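Local coordinates for YfkN protein (Bacillus subtilis subsp. subtilis, PDB 3GVE), which is of unknown function but belongs to the calcineurin-like phosphoesterase family and holds a manganese ion and a magnesium ion in sites that share a ligand, at residues 144-149 and 204-209; 198-203 and 237-242; 38-43 and 94-99; 72-77 and 329-334; 217-222 and 263-268. All coordinates share one frame; numbering follows the deposited sequence.

Contact 1: residues 144-149 and 204-209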
# COMPACT_ATOMS: atom_id res chain seq x y z
N THR A 144 16.48 -9.34 22.59
CA THR A 144 15.97 -10.32 23.53
C THR A 144 15.41 -11.52 22.75
O THR A 144 14.45 -11.36 22.00
CB THR A 144 14.82 -9.70 24.34
OG1 THR A 144 15.21 -8.42 24.86
CG2 THR A 144 14.39 -10.59 25.48
N PRO A 145 16.00 -12.70 22.89
CA PRO A 145 15.57 -13.80 22.02
C PRO A 145 14.22 -14.40 22.35
O PRO A 145 13.50 -14.85 21.40
CB PRO A 145 16.70 -14.82 22.11
CG PRO A 145 17.21 -14.62 23.50
CD PRO A 145 17.16 -13.08 23.73
N TYR A 146 13.85 -14.37 23.61
CA TYR A 146 12.59 -14.91 24.06
C TYR A 146 12.41 -14.40 25.48
O TYR A 146 13.37 -13.88 26.04
CB TYR A 146 12.60 -16.45 24.03
CG TYR A 146 13.53 -17.07 25.06
CD1 TYR A 146 13.12 -17.26 26.36
CD2 TYR A 146 14.82 -17.46 24.72
CE1 TYR A 146 13.96 -17.82 27.31
CE2 TYR A 146 15.67 -18.02 25.68
CZ TYR A 146 15.22 -18.19 26.96
OH TYR A 146 16.06 -18.74 27.91
N VAL A 147 11.19 -14.56 25.97
CA VAL A 147 10.90 -14.24 27.40
C VAL A 147 9.96 -15.30 27.87
O VAL A 147 9.18 -15.87 27.08
CB VAL A 147 10.33 -12.81 27.56
CG1 VAL A 147 11.32 -11.76 27.13
CG2 VAL A 147 9.01 -12.70 26.92
N ILE A 148 10.03 -15.57 29.11
CA ILE A 148 9.11 -16.46 29.82
C ILE A 148 8.51 -15.75 31.03
O ILE A 148 9.24 -15.22 31.84
CB ILE A 148 9.82 -17.76 30.26
CG1 ILE A 148 10.38 -18.50 29.06
CG2 ILE A 148 8.88 -18.67 31.02
CD1 ILE A 148 11.39 -19.57 29.43
N ASN A 149 7.19 -15.73 31.11
CA ASN A 149 6.46 -15.10 32.20
C ASN A 149 5.62 -16.15 32.89
O ASN A 149 4.89 -16.88 32.25
CB ASN A 149 5.51 -14.01 31.69
CG ASN A 149 6.21 -12.93 30.95
OD1 ASN A 149 7.29 -12.53 31.32
ND2 ASN A 149 5.59 -12.45 29.88
N LYS A 204 12.53 -24.50 26.92
CA LYS A 204 12.01 -25.61 27.69
C LYS A 204 12.85 -25.80 28.97
O LYS A 204 12.30 -26.02 30.04
CB LYS A 204 11.97 -26.85 26.81
CG LYS A 204 10.93 -26.77 25.69
CD LYS A 204 9.62 -26.20 26.17
CE LYS A 204 8.62 -27.27 26.56
NZ LYS A 204 7.25 -26.73 26.83
N ALA A 205 14.17 -25.68 28.85
CA ALA A 205 15.07 -25.76 30.05
C ALA A 205 14.69 -24.76 31.09
O ALA A 205 14.74 -25.10 32.32
CB ALA A 205 16.52 -25.59 29.58
N GLU A 206 14.40 -23.52 30.71
CA GLU A 206 13.99 -22.50 31.64
C GLU A 206 12.54 -22.59 32.10
O GLU A 206 12.08 -21.67 32.85
CB GLU A 206 14.34 -21.09 31.08
CG GLU A 206 15.79 -20.93 30.72
CD GLU A 206 16.74 -21.04 31.95
OE1 GLU A 206 16.25 -20.85 33.10
OE2 GLU A 206 17.96 -21.29 31.72
N GLY A 207 11.86 -23.65 31.74
CA GLY A 207 10.57 -23.92 32.32
C GLY A 207 9.33 -23.53 31.54
O GLY A 207 8.24 -23.66 32.03
N ALA A 208 9.50 -23.07 30.32
CA ALA A 208 8.32 -22.70 29.53
C ALA A 208 7.35 -23.87 29.42
O ALA A 208 7.72 -24.93 29.01
CB ALA A 208 8.72 -22.22 28.13
N ASP A 209 6.10 -23.62 29.79
CA ASP A 209 5.02 -24.61 29.65
C ASP A 209 4.27 -24.46 28.32
O ASP A 209 3.82 -25.44 27.75
CB ASP A 209 4.02 -24.46 30.79
CG ASP A 209 4.61 -24.80 32.12
OD1 ASP A 209 5.20 -25.89 32.23
OD2 ASP A 209 4.46 -23.99 33.03
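Ala208, whose methyl group packs against Ile148, offers its carbonyl O to Lys204 NZ at 2.9 Å. The bond links Lys204 to Ala208 across the helix end, and the ammonium group stands 35° out of the carbonyl plane. The turn there is a Schellman motif with Gly207, at positive phi, as its C-prime residue: Gly207 N bonds to Lys204 O, and Ala208 N returns to Met203 O. Helix 192-205 ends here, and the departing chain presents Glu206 and Ala208 to the strand residues.

Apart from the phenol oxygen of Tyr146, the meeting atoms are carbon. Ile148 CD1 approaches both Glu206 CB, at 3.7 Å, and Ala208 CB, at 4.0 Å. Its longer branch runs out extended (chi2 165°), which carries the terminal methyl across to the turn. Tyr146 meets the same glutamate further along, its OH lying 3.6 Å from Glu206 CG. The two side chains cross at about a right angle, although ring and carboxylate planes are only 20° apart. A bend at chi2 of Glu206 takes the carboxylate away from the strand. Tyr146 also rests on Thr199 and Met203 of the helix, while Asp209 OD2 accepts from Lys164 N of strand 160-170, where the next strand of this beta-alpha-beta crossover sets out.

Charged ends stay at the outside, the lysine giving an N-H to a backbone carbonyl, while aliphatic stems and methyl groups meet the strand, with the tyrosine hydroxyl the polar atom on the glutamate stem. Cohesion therefore rests on apolar packing and shape, with no hydrogen bond between the segments.

Contact 2: residues 198-203 and 237-242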
# COMPACT_ATOMS: atom_id res chain seq x y z
N GLU A 198 17.31 -23.95 17.64
CA GLU A 198 18.39 -23.59 18.55
C GLU A 198 17.82 -23.05 19.86
O GLU A 198 18.35 -23.31 20.92
CB GLU A 198 19.24 -22.53 17.85
CG GLU A 198 20.41 -21.92 18.62
CD GLU A 198 21.09 -20.85 17.79
OE1 GLU A 198 21.71 -21.18 16.78
OE2 GLU A 198 20.98 -19.67 18.12
N THR A 199 16.73 -22.31 19.76
CA THR A 199 16.22 -21.55 20.89
C THR A 199 15.20 -22.28 21.78
O THR A 199 15.22 -22.16 22.98
CB THR A 199 15.68 -20.17 20.43
OG1 THR A 199 16.69 -19.49 19.69
CG2 THR A 199 15.30 -19.31 21.63
N ILE A 200 14.29 -23.02 21.17
CA ILE A 200 13.25 -23.74 21.89
C ILE A 200 13.79 -24.60 23.06
O ILE A 200 13.22 -24.61 24.10
CB ILE A 200 12.38 -24.57 20.94
CG1 ILE A 200 11.45 -23.65 20.12
CG2 ILE A 200 11.54 -25.62 21.72
CD1 ILE A 200 10.93 -24.30 18.87
N PRO A 201 14.87 -25.35 22.86
CA PRO A 201 15.39 -26.20 23.95
C PRO A 201 15.77 -25.38 25.19
O PRO A 201 15.60 -25.82 26.31
CB PRO A 201 16.63 -26.83 23.32
CG PRO A 201 16.29 -26.94 21.90
CD PRO A 201 15.53 -25.66 21.58
N LYS A 202 16.27 -24.19 24.97
CA LYS A 202 16.63 -23.34 26.07
C LYS A 202 15.39 -22.89 26.79
O LYS A 202 15.38 -22.81 27.99
CB LYS A 202 17.38 -22.15 25.54
CG LYS A 202 18.55 -22.54 24.75
CD LYS A 202 19.50 -21.43 24.80
CE LYS A 202 19.55 -20.70 23.53
NZ LYS A 202 20.88 -20.98 22.98
N MSE A 203 14.34 -22.58 26.04
CA MSE A 203 13.10 -22.15 26.64
C MSE A 203 12.50 -23.28 27.46
O MSE A 203 12.02 -23.04 28.55
CB MSE A 203 12.10 -21.68 25.57
CG MSE A 203 12.58 -20.51 24.73
SE MSE A 203 11.33 -20.06 23.30
CE MSE A 203 9.91 -19.25 24.39
N THR A 237 6.06 -27.83 11.00
CA THR A 237 6.36 -29.23 10.70
C THR A 237 7.76 -29.69 11.13
O THR A 237 7.94 -30.86 11.41
CB THR A 237 6.18 -29.54 9.20
OG1 THR A 237 6.92 -28.59 8.43
CG2 THR A 237 4.68 -29.50 8.80
N LYS A 238 8.73 -28.78 11.16
CA LYS A 238 10.14 -29.17 11.39
C LYS A 238 10.63 -28.93 12.79
O LYS A 238 11.73 -29.33 13.14
CB LYS A 238 11.08 -28.45 10.41
CG LYS A 238 10.85 -28.73 8.93
CD LYS A 238 11.98 -28.08 8.10
CE LYS A 238 11.78 -28.29 6.61
NZ LYS A 238 12.97 -27.71 5.89
N THR A 239 9.85 -28.26 13.61
CA THR A 239 10.24 -28.01 14.99
C THR A 239 9.35 -28.80 15.92
O THR A 239 8.40 -29.40 15.49
CB THR A 239 10.14 -26.52 15.38
OG1 THR A 239 8.76 -26.14 15.43
CG2 THR A 239 10.88 -25.65 14.42
N LYS A 240 9.68 -28.75 17.21
CA LYS A 240 8.87 -29.38 18.24
C LYS A 240 8.81 -28.45 19.43
O LYS A 240 9.82 -27.90 19.83
CB LYS A 240 9.51 -30.70 18.68
CG LYS A 240 8.58 -31.87 18.78
CD LYS A 240 9.33 -33.21 18.74
CE LYS A 240 9.97 -33.51 20.08
NZ LYS A 240 10.63 -34.84 20.17
N GLY A 241 7.64 -28.26 20.01
CA GLY A 241 7.55 -27.44 21.21
C GLY A 241 6.82 -26.12 21.08
O GLY A 241 6.60 -25.47 22.06
N ILE A 242 6.44 -25.73 19.87
CA ILE A 242 5.65 -24.52 19.68
C ILE A 242 4.18 -24.89 19.82
O ILE A 242 3.69 -25.79 19.16
CB ILE A 242 5.88 -23.89 18.30
CG1 ILE A 242 7.34 -23.45 18.16
CG2 ILE A 242 4.92 -22.71 18.09
CD1 ILE A 242 7.75 -22.97 16.75
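Ile200 carries the apolar part of this contact by pushing its longer branch toward Ile242. Ile200 CD1 comes to 3.8 Å from Ile242 CG1 and 4.0 Å from Ile242 CD1, the two side chains crossing at about a right angle. The same methyl touches Thr239 CB at 4.2 Å and also approaches Lys240 O, at 3.9 Å. The shorter branch, CG2, faces the main chain.

That second kind of contact is methyl against backbone. Ile200 CG2 lies 3.4 Å from Lys240 O and 4.4 Å from Gly241 CA. Gly241, at positive phi (112°), passes close to this methyl with no side chain to get in the way. The Lys240 side chain, by contrast, leads away from the helix.

Hydrogen bonds hold each partner in itself rather than joining the two. Thr239 OG1 bonds to Leu235 O, turning its polar end back to helix 232-238. In the other segment the helix is kinked at Pro201, whose nitrogen has no proton to give; the bond from Lys202 N to Thr199 O is weak.

On a neighbouring flank the helix reaches the sheet, where Thr199 and Met203 touch Ile168 of strand 160-170. Helix 192-205 thus packs on the connection leading from helix 232-238 toward strand 244-247, as is characteristic of successive beta-alpha-beta crossovers, here between the parallel strands 160-170, 210-215 and 244-247.

Contact 3: residues 38-43 and 94-99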
# COMPACT_ATOMS: atom_id res chain seq x y z
N PHE A 38 -10.11 0.21 8.42
CA PHE A 38 -8.91 -0.26 9.11
C PHE A 38 -8.56 0.59 10.31
O PHE A 38 -9.23 1.56 10.59
CB PHE A 38 -7.72 -0.32 8.13
CG PHE A 38 -7.29 1.02 7.55
CD1 PHE A 38 -6.51 1.88 8.28
CD2 PHE A 38 -7.64 1.39 6.26
CE1 PHE A 38 -6.10 3.09 7.76
CE2 PHE A 38 -7.23 2.59 5.75
CZ PHE A 38 -6.46 3.45 6.51
N GLY A 39 -7.50 0.21 11.02
CA GLY A 39 -6.96 1.01 12.11
C GLY A 39 -7.09 0.37 13.48
O GLY A 39 -8.11 -0.19 13.79
N LEU A 40 -6.03 0.46 14.27
CA LEU A 40 -5.99 -0.13 15.60
C LEU A 40 -7.10 0.42 16.51
O LEU A 40 -7.58 -0.28 17.36
CB LEU A 40 -4.61 0.06 16.22
CG LEU A 40 -4.33 -0.66 17.55
CD1 LEU A 40 -4.67 -2.15 17.49
CD2 LEU A 40 -2.88 -0.43 17.95
N ALA A 41 -7.52 1.66 16.29
CA ALA A 41 -8.63 2.21 17.04
C ALA A 41 -9.90 1.36 16.89
O ALA A 41 -10.69 1.29 17.81
CB ALA A 41 -8.89 3.66 16.64
N ARG A 42 -10.08 0.72 15.74
CA ARG A 42 -11.19 -0.21 15.54
C ARG A 42 -10.87 -1.62 16.02
O ARG A 42 -11.66 -2.23 16.67
CB ARG A 42 -11.65 -0.21 14.07
CG ARG A 42 -12.44 1.06 13.75
CD ARG A 42 -12.80 1.20 12.29
NE ARG A 42 -13.69 2.36 12.11
CZ ARG A 42 -15.01 2.31 12.12
NH1 ARG A 42 -15.66 1.16 12.27
NH2 ARG A 42 -15.70 3.42 11.97
N THR A 43 -9.67 -2.11 15.73
CA THR A 43 -9.30 -3.46 16.17
C THR A 43 -9.38 -3.61 17.68
O THR A 43 -9.73 -4.65 18.18
CB THR A 43 -7.86 -3.83 15.71
OG1 THR A 43 -7.55 -3.14 14.50
CG2 THR A 43 -7.72 -5.35 15.51
N SER A 94 3.38 3.89 22.88
CA SER A 94 2.43 4.38 23.93
C SER A 94 1.05 3.80 23.78
O SER A 94 0.42 3.49 24.78
CB SER A 94 2.33 5.89 23.92
OG SER A 94 3.60 6.50 24.09
N VAL A 95 0.58 3.66 22.54
CA VAL A 95 -0.73 3.02 22.32
C VAL A 95 -0.73 1.55 22.77
O VAL A 95 -1.62 1.05 23.43
CB VAL A 95 -1.18 3.11 20.84
CG1 VAL A 95 -2.43 2.35 20.59
CG2 VAL A 95 -1.41 4.61 20.47
N MSE A 96 0.33 0.84 22.39
CA MSE A 96 0.48 -0.59 22.74
C MSE A 96 0.56 -0.80 24.27
O MSE A 96 0.03 -1.74 24.80
CB MSE A 96 1.73 -1.21 22.07
CG MSE A 96 1.87 -0.93 20.56
SE MSE A 96 0.29 -1.27 19.46
CE MSE A 96 0.59 -3.17 19.06
N ASN A 97 1.19 0.15 24.95
CA ASN A 97 1.35 0.16 26.39
C ASN A 97 -0.05 0.36 27.01
O ASN A 97 -0.45 -0.30 27.94
CB ASN A 97 2.30 1.26 26.86
CG ASN A 97 3.78 0.90 26.64
OD1 ASN A 97 4.13 -0.26 26.37
ND2 ASN A 97 4.63 1.88 26.80
N ALA A 98 -0.79 1.31 26.44
CA ALA A 98 -2.12 1.64 26.94
C ALA A 98 -3.10 0.48 26.77
O ALA A 98 -3.97 0.29 27.58
CB ALA A 98 -2.65 2.90 26.27
N LEU A 99 -2.93 -0.30 25.70
CA LEU A 99 -3.75 -1.49 25.44
C LEU A 99 -3.24 -2.72 26.18
O LEU A 99 -3.81 -3.80 26.09
CB LEU A 99 -3.80 -1.78 23.94
CG LEU A 99 -4.56 -0.79 23.06
CD1 LEU A 99 -4.44 -1.15 21.59
CD2 LEU A 99 -6.03 -0.76 23.48
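Leu40 and Val95 bring the two backbones nearest each other, with CA atoms 9.1 Å apart, a spacing bridged wholly by side chains. Leu40 opens its helix right after the N-cap residue Gly39, whose carbonyl O receives both Arg42 N and Thr43 N.

A single methyl does most of the touching. Leu40 holds CG anti to its own nitrogen (chi1 -172°), pointing it at the other helix, and chi2 (52°) then places CD2 among three partners. Met96 SE is the closest, at 3.6 Å; the selenomethionine chain is bent at both chi2 and chi3, which folds the selenium back toward the leucine. Val95 CG1 follows at 3.9 Å, the two side chains running past each other in opposite senses. Leu99 arrives end-on, tip to tip, its CD1 at 4.0 Å from Leu40 CD2 and 4.1 Å from Leu40 CG. All four residues are buried, and the touching surfaces are apolar throughout.

Helix 322-340 extends this core, with Ile328 against Val95. The Met96 side chain lies about 13 Å from the manganese ion. Helix 40-53 forms part of the crossover from strand 9-17 to its parallel neighbour 57-61, and the contact is ordinary helix-on-helix packing beside the four-stranded sheet of this metallophosphoesterase fold.

Contact 4: residues 72-77 and 329-334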
# COMPACT_ATOMS: atom_id res chain seq x y z
N GLY A 72 4.03 7.19 11.25
CA GLY A 72 5.32 6.58 11.48
C GLY A 72 6.46 7.50 11.06
O GLY A 72 7.49 7.55 11.71
N GLU A 73 6.26 8.21 9.95
CA GLU A 73 7.24 9.19 9.46
C GLU A 73 7.37 10.35 10.44
O GLU A 73 8.45 10.81 10.72
CB GLU A 73 6.78 9.79 8.13
CG GLU A 73 6.89 8.91 6.96
CD GLU A 73 6.19 9.53 5.74
OE1 GLU A 73 5.87 8.76 4.83
OE2 GLU A 73 5.93 10.76 5.70
N TYR A 74 6.25 10.82 10.95
CA TYR A 74 6.26 11.91 11.91
C TYR A 74 7.14 11.54 13.11
O TYR A 74 7.93 12.33 13.60
CB TYR A 74 4.83 12.27 12.35
CG TYR A 74 4.86 13.31 13.45
CD1 TYR A 74 4.98 14.65 13.14
CD2 TYR A 74 4.85 12.94 14.79
CE1 TYR A 74 5.05 15.60 14.12
CE2 TYR A 74 4.93 13.89 15.78
CZ TYR A 74 5.02 15.21 15.44
OH TYR A 74 5.10 16.18 16.42
N ALA A 75 7.01 10.31 13.60
CA ALA A 75 7.75 9.90 14.77
C ALA A 75 9.27 9.92 14.56
O ALA A 75 10.01 10.46 15.36
CB ALA A 75 7.29 8.57 15.25
N VAL A 76 9.69 9.33 13.46
CA VAL A 76 11.11 9.30 13.17
C VAL A 76 11.68 10.70 12.86
O VAL A 76 12.78 11.00 13.25
CB VAL A 76 11.45 8.22 12.10
CG1 VAL A 76 11.04 8.64 10.71
CG2 VAL A 76 12.92 7.86 12.15
N LYS A 77 10.91 11.54 12.19
CA LYS A 77 11.41 12.87 11.84
C LYS A 77 11.41 13.82 13.03
O LYS A 77 12.39 14.51 13.24
CB LYS A 77 10.60 13.45 10.68
CG LYS A 77 10.84 12.74 9.37
CD LYS A 77 10.13 13.46 8.23
CE LYS A 77 10.32 12.75 6.92
NZ LYS A 77 9.76 13.57 5.80
N GLN A 329 -4.06 10.85 20.10
CA GLN A 329 -4.65 12.07 19.54
C GLN A 329 -3.66 13.18 19.21
O GLN A 329 -3.67 13.71 18.12
CB GLN A 329 -5.73 12.62 20.47
CG GLN A 329 -6.36 13.88 19.96
CD GLN A 329 -7.70 14.10 20.57
OE1 GLN A 329 -8.62 13.37 20.33
NE2 GLN A 329 -7.79 15.11 21.41
N GLN A 330 -2.81 13.54 20.17
CA GLN A 330 -1.88 14.65 19.95
C GLN A 330 -0.92 14.34 18.80
O GLN A 330 -0.67 15.16 17.97
CB GLN A 330 -1.09 15.00 21.22
CG GLN A 330 -0.33 16.34 21.09
CD GLN A 330 -1.25 17.47 20.62
OE1 GLN A 330 -2.22 17.80 21.28
NE2 GLN A 330 -0.96 18.03 19.44
N THR A 331 -0.41 13.12 18.79
CA THR A 331 0.48 12.69 17.72
C THR A 331 -0.23 12.70 16.36
O THR A 331 0.32 13.11 15.37
CB THR A 331 1.03 11.27 17.98
OG1 THR A 331 1.73 11.26 19.22
CG2 THR A 331 1.96 10.83 16.86
N HIS A 332 -1.45 12.20 16.36
CA HIS A 332 -2.28 12.22 15.16
C HIS A 332 -2.48 13.64 14.64
O HIS A 332 -2.31 13.90 13.48
CB HIS A 332 -3.60 11.52 15.47
CG HIS A 332 -4.61 11.63 14.37
ND1 HIS A 332 -4.44 11.05 13.13
CD2 HIS A 332 -5.79 12.28 14.33
CE1 HIS A 332 -5.49 11.33 12.38
NE2 HIS A 332 -6.33 12.06 13.09
N GLN A 333 -2.81 14.57 15.54
CA GLN A 333 -2.99 15.97 15.14
C GLN A 333 -1.69 16.59 14.65
O GLN A 333 -1.69 17.34 13.69
CB GLN A 333 -3.63 16.79 16.26
CG GLN A 333 -5.05 16.33 16.52
CD GLN A 333 -5.74 17.09 17.60
OE1 GLN A 333 -5.24 18.10 18.06
NE2 GLN A 333 -6.90 16.62 17.99
N ASN A 334 -0.57 16.24 15.27
CA ASN A 334 0.73 16.69 14.81
C ASN A 334 1.06 16.12 13.43
O ASN A 334 1.67 16.77 12.60
CB ASN A 334 1.83 16.30 15.81
CG ASN A 334 1.73 17.06 17.13
OD1 ASN A 334 1.01 18.04 17.23
ND2 ASN A 334 2.44 16.60 18.12
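A first torsion of 175° swings the Tyr74 ring away from its own nitrogen and out toward helix 322-340; at Asn334 the helix backbone points CB at the ring, and a first torsion that sets CG beside the backbone N places the amide near Tyr74 OH. The two then overlap closely: Asn334 CB stands 3.4 Å from Tyr74 CZ and 3.3 Å from Tyr74 OH. Asn334 C lies over one ring face, and the amide plane is inclined 44° to the ring.

At the phenol end, Tyr74 OH and Asn334 ND2 are 3.2 Å apart. The other end of that amide has a partner in its own helix, since Gln330 NE2 donates to Asn334 OD1 at 3.0 Å. This donor sits 46° out of the acceptor's carbonyl plane, though the bond leaves in the plane of the glutamine amide, and it helps to fix how the asparagine is turned. Thr331 CG2 approaches Tyr74 CD2 obliquely, at 4.1 Å.

The tyrosine also stacks on Tyr78 and touches Thr335 and Tyr338. What results is the packing of two helices distant in sequence, in which one aromatic residue of helix 70-85 lies against the C-terminal helix 322-340 and joins it to the early part of the fold.

Contact 5: residues 217-222 and 263-268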
# COMPACT_ATOMS: atom_id res chain seq x y z
N THR A 217 6.28 -13.82 9.28
CA THR A 217 6.56 -14.63 8.11
C THR A 217 5.25 -15.32 7.75
O THR A 217 4.45 -15.60 8.61
CB THR A 217 7.71 -15.64 8.40
OG1 THR A 217 8.07 -16.33 7.20
CG2 THR A 217 7.34 -16.64 9.50
N GLY A 218 5.04 -15.56 6.46
CA GLY A 218 3.80 -16.10 5.97
C GLY A 218 3.83 -17.59 5.74
O GLY A 218 4.71 -18.29 6.21
N ILE A 219 2.85 -18.04 4.98
CA ILE A 219 2.49 -19.44 4.82
C ILE A 219 2.60 -19.83 3.36
O ILE A 219 2.10 -19.13 2.51
CB ILE A 219 1.02 -19.69 5.29
CG1 ILE A 219 0.86 -19.38 6.78
CG2 ILE A 219 0.57 -21.10 4.93
CD1 ILE A 219 -0.59 -19.14 7.23
N GLU A 220 3.26 -20.96 3.11
CA GLU A 220 3.18 -21.65 1.83
C GLU A 220 2.61 -23.03 2.12
O GLU A 220 2.59 -23.49 3.23
CB GLU A 220 4.55 -21.74 1.15
CG GLU A 220 5.19 -20.37 0.81
CD GLU A 220 4.39 -19.56 -0.21
OE1 GLU A 220 3.50 -20.09 -0.88
OE2 GLU A 220 4.68 -18.37 -0.36
N LYS A 221 2.10 -23.66 1.07
CA LYS A 221 1.36 -24.92 1.22
C LYS A 221 2.23 -26.17 1.34
O LYS A 221 1.73 -27.21 1.73
CB LYS A 221 0.40 -25.11 0.04
CG LYS A 221 -0.78 -24.13 0.05
CD LYS A 221 -1.53 -24.30 -1.26
CE LYS A 221 -2.82 -23.55 -1.34
NZ LYS A 221 -3.49 -23.94 -2.63
N GLN A 222 3.50 -26.06 0.99
CA GLN A 222 4.42 -27.20 1.02
C GLN A 222 5.78 -26.81 1.59
O GLN A 222 6.09 -25.62 1.73
CB GLN A 222 4.59 -27.77 -0.40
CG GLN A 222 3.32 -28.45 -0.94
CD GLN A 222 2.47 -27.51 -1.78
OE1 GLN A 222 2.92 -26.46 -2.17
NE2 GLN A 222 1.22 -27.91 -2.04
N ALA A 263 -2.30 -31.03 2.61
CA ALA A 263 -1.78 -31.88 3.67
C ALA A 263 -1.24 -31.04 4.83
O ALA A 263 -0.55 -30.07 4.63
CB ALA A 263 -0.68 -32.80 3.13
N GLN A 264 -1.59 -31.45 6.04
CA GLN A 264 -1.15 -30.83 7.29
C GLN A 264 -2.07 -29.72 7.77
O GLN A 264 -2.00 -29.32 8.91
CB GLN A 264 0.29 -30.30 7.18
CG GLN A 264 1.32 -31.38 7.04
CD GLN A 264 1.13 -32.38 8.13
OE1 GLN A 264 1.22 -32.05 9.29
NE2 GLN A 264 0.75 -33.57 7.77
N PHE A 265 -2.92 -29.21 6.89
CA PHE A 265 -3.82 -28.12 7.22
C PHE A 265 -5.19 -28.63 7.70
O PHE A 265 -5.73 -29.57 7.17
CB PHE A 265 -4.02 -27.20 6.00
CG PHE A 265 -2.80 -26.36 5.66
CD1 PHE A 265 -2.72 -25.02 6.04
CD2 PHE A 265 -1.74 -26.90 4.96
CE1 PHE A 265 -1.62 -24.25 5.72
CE2 PHE A 265 -0.61 -26.13 4.65
CZ PHE A 265 -0.56 -24.79 5.03
N ASN A 266 -5.73 -27.98 8.71
CA ASN A 266 -7.11 -28.16 9.14
C ASN A 266 -7.77 -26.77 9.24
O ASN A 266 -7.52 -26.02 10.17
CB ASN A 266 -7.17 -28.92 10.47
CG ASN A 266 -8.60 -29.26 10.89
OD1 ASN A 266 -9.50 -28.50 10.65
ND2 ASN A 266 -8.77 -30.41 11.52
N VAL A 267 -8.57 -26.44 8.24
CA VAL A 267 -9.23 -25.15 8.16
C VAL A 267 -10.25 -24.93 9.25
O VAL A 267 -10.30 -23.86 9.83
CB VAL A 267 -9.78 -24.84 6.74
CG1 VAL A 267 -10.51 -23.53 6.74
CG2 VAL A 267 -8.65 -24.91 5.68
N GLU A 268 -11.04 -25.95 9.52
CA GLU A 268 -12.06 -25.84 10.55
C GLU A 268 -11.42 -25.50 11.89
O GLU A 268 -11.90 -24.62 12.58
CB GLU A 268 -12.88 -27.14 10.62
CG GLU A 268 -13.65 -27.47 9.32
CD GLU A 268 -14.55 -26.32 8.88
OE1 GLU A 268 -14.32 -25.72 7.82
OE2 GLU A 268 -15.49 -25.99 9.62
O HOH W 1 1.08 -29.74 2.38
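Phe265 turns the edge of its ring to Ile219, with CZ and CE1 each 3.9 Å from Ile219 CG2. The methyl lies in the ring plane, and the two side chains slide past each other in opposite directions. The same rim meets the backbone beyond: Phe265 CZ is 3.9 Å from Glu220 O, and Phe265 CE2 lies as far from Lys221 O. Carbonyl oxygens at a phenylalanine edge face the slightly positive ring hydrogens, which probably makes this approach mildly favourable.

A water molecule closes the gap alongside. It donates to Lys221 O at 2.7 Å and to Ala263 O at 2.8 Å, joining two backbones whose nearest CA atoms, those of Lys221 and Ala263, are 8.0 Å apart. Tyr259 adds its ring beside Phe265, the planes about 15° apart.

The charged ends point elsewhere. Glu220 forms a salt bridge with Lys341 of the second subunit, and Lys221 NZ bonds to Arg340 O of that subunit.

Strand 265-266 pairs antiparallel with 271-272. In this calcineurin-like fold it is a short strand packed on the loop that follows the metal ligand His216, with the Ile219 side chain about 14 Å from the manganese ion, beside the subunit interface.

In the fold
Along the chain, contact 3 closes before contacts 1, 2 and 5 open, and contact 4 spans 252 residues, with contacts 1, 2 and 5 nested inside it. Contacts 1 and 2, centres 11 Å apart, share helix 192-205, and contact 2 touches contact 5 where Thr237 meets Gln264; contacts 1 and 5 reach the same eight-stranded sheet. Contacts 3 and 4, centres 15 Å apart, lie around the consecutive helices 70-85 and 91-98; helix 322-340 forms part of contact 4 and touches the residues of contact 3. The contacts thus fall into two groups on opposite sides of the chain's centre, and Glu220 and Lys221 of contact 5 also meet the second subunit.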